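Local coordinates for phage-related protein (Bacillus cereus, PDB 4JG2) that is of unknown function but belongs to the Enc34 phage single-stranded DNA-binding protein family, and so may bind single-stranded DNA, at residues 87-92 against 101-106. Sequence-based numbering, arbitrary orientation.
Sequences AAIEEG and PNKAAI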
loop_
_atom_site.group_PDB
_atom_site.type_symbol
_atom_site.label_atom_id
_atom_site.label_comp_id
_atom_site.label_asym_id
_atom_site.label_seq_id
_atom_site.Cartn_x
_atom_site.Cartn_y
_atom_site.Cartn_z
ATOM N N ALA A 87 -16.228 1.824 0.371
ATOM C CA ALA A 87 -16.442 3.036 1.156
ATOM C C ALA A 87 -15.810 4.249 0.489
ATOM O O ALA A 87 -16.361 5.349 0.493
ATOM C CB ALA A 87 -15.964 2.867 2.586
ATOM N N ALA A 88 -14.664 4.080 -0.139
ATOM C CA ALA A 88 -14.003 5.158 -0.885
ATOM C C ALA A 88 -14.856 5.644 -2.020
ATOM O O ALA A 88 -14.956 6.845 -2.291
ATOM C CB ALA A 88 -12.610 4.717 -1.328
ATOM N N ILE A 89 -15.437 4.691 -2.753
ATOM C CA ILE A 89 -16.343 5.038 -3.846
ATOM C C ILE A 89 -17.550 5.819 -3.306
ATOM O O ILE A 89 -17.909 6.880 -3.837
ATOM C CB ILE A 89 -16.793 3.771 -4.630
ATOM C CG1 ILE A 89 -15.570 3.169 -5.358
ATOM C CG2 ILE A 89 -17.917 4.128 -5.612
ATOM C CD1 ILE A 89 -15.786 1.792 -5.932
ATOM N N GLU A 90 -18.150 5.333 -2.217
ATOM C CA GLU A 90 -19.281 6.007 -1.628
ATOM C C GLU A 90 -18.949 7.409 -1.134
ATOM O O GLU A 90 -19.747 8.317 -1.302
ATOM C CB GLU A 90 -19.840 5.143 -0.526
ATOM C CG GLU A 90 -20.516 3.909 -1.119
ATOM C CD GLU A 90 -20.773 2.836 -0.088
ATOM O OE1 GLU A 90 -20.694 3.148 1.127
ATOM O OE2 GLU A 90 -21.094 1.685 -0.489
ATOM N N GLU A 91 -17.782 7.586 -0.525
ATOM C CA GLU A 91 -17.363 8.901 -0.052
ATOM C C GLU A 91 -17.166 9.843 -1.257
ATOM O O GLU A 91 -17.459 11.040 -1.142
ATOM C CB GLU A 91 -16.098 8.800 0.800
ATOM C CG GLU A 91 -16.415 8.237 2.211
ATOM C CD GLU A 91 -15.269 8.134 3.218
ATOM O OE1 GLU A 91 -14.174 8.654 2.907
ATOM O OE2 GLU A 91 -15.508 7.601 4.348
ATOM N N GLY A 92 -16.655 9.344 -2.384
ATOM C CA GLY A 92 -16.524 10.126 -3.608
ATOM C C GLY A 92 -17.900 10.583 -4.099
ATOM O O GLY A 92 -18.034 11.760 -4.473
ATOM N N PRO A 101 -20.194 4.595 -10.035
ATOM C CA PRO A 101 -19.653 4.021 -11.230
ATOM C C PRO A 101 -19.761 2.506 -11.248
ATOM O O PRO A 101 -19.886 1.841 -10.196
ATOM C CB PRO A 101 -18.167 4.423 -11.128
ATOM C CG PRO A 101 -17.907 4.330 -9.673
ATOM C CD PRO A 101 -19.139 4.907 -9.061
ATOM N N ASN A 102 -19.708 1.973 -12.461
ATOM C CA ASN A 102 -19.589 0.584 -12.689
ATOM C C ASN A 102 -18.107 0.274 -12.358
ATOM O O ASN A 102 -17.181 0.877 -12.906
ATOM C CB ASN A 102 -19.894 0.345 -14.151
ATOM C CG ASN A 102 -19.788 -1.108 -14.567
ATOM O OD1 ASN A 102 -18.978 -1.881 -14.053
ATOM N ND2 ASN A 102 -20.585 -1.467 -15.545
ATOM N N LYS A 103 -17.886 -0.649 -11.445
ATOM C CA LYS A 103 -16.525 -0.962 -11.041
ATOM C C LYS A 103 -15.638 -1.449 -12.184
ATOM O O LYS A 103 -14.396 -1.251 -12.141
ATOM C CB LYS A 103 -16.523 -1.841 -9.791
ATOM C CG LYS A 103 -17.076 -1.112 -8.582
ATOM C CD LYS A 103 -17.307 -1.973 -7.345
ATOM C CE LYS A 103 -16.048 -2.338 -6.611
ATOM N NZ LYS A 103 -16.393 -3.203 -5.455
ATOM N N ALA A 104 -16.211 -2.081 -13.207
ATOM C CA ALA A 104 -15.397 -2.469 -14.338
ATOM C C ALA A 104 -14.864 -1.261 -15.146
ATOM O O ALA A 104 -13.922 -1.413 -15.920
ATOM C CB ALA A 104 -16.212 -3.375 -15.250
ATOM N N ALA A 105 -15.439 -0.068 -14.936
ATOM C CA ALA A 105 -15.103 1.155 -15.673
ATOM C C ALA A 105 -13.992 1.980 -15.035
ATOM O O ALA A 105 -13.483 2.937 -15.620
ATOM C CB ALA A 105 -16.351 2.032 -15.809
ATOM N N ILE A 106 -13.563 1.597 -13.828
ATOM C CA ILE A 106 -12.577 2.381 -13.083
ATOM C C ILE A 106 -11.409 1.511 -12.593
ATOM O O ILE A 106 -11.473 0.296 -12.615
ATOM C CB ILE A 106 -13.264 3.083 -11.897
ATOM C CG1 ILE A 106 -13.804 2.084 -10.880
ATOM C CG2 ILE A 106 -14.344 3.987 -12.380
ATOM C CD1 ILE A 106 -14.366 2.679 -9.598
#
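Lys103, which lies against Ile89, sits in an Asx turn closed by Ala104 N donating to Asn102 OD1 (2.9 Å). That bond is bent, 145° at the hydrogen, and the donor is tilted out of the Asn102 carbonyl plane. It and the backbone bond from Ala105 N to Asn102 O both span the start of the short 3-10 turn 103-105, part of the loop that leaves helix 75-96 and folds back beside it before strand 111-112. The contact is a small apolar one, centred on buried Ile89, whose two branches serve different partners. Ile89 CG2, anti to the backbone N, rests against CD of Pro101, 3.7 Å away, with Pro101 CG a little farther off. The other branch carries Ile89 CD1 out toward the turn, where it meets Lys103 CG at 4.1 Å. The Lys103 chain crosses Ile89 CD1 at an angle, touching it with CG and, at slightly longer range, CE; it bends at chi3 (75°), its NZ reaching a salt bridge with Asp86, one turn back on the helix, and thus ties the loop to the helix by charge as well as by its methylenes. Val175 of strand 175-186 and Lys100 also touch Ile89. Ile106 approaches tip to tip, its CD1 4.0 Å from Ile89 CD1.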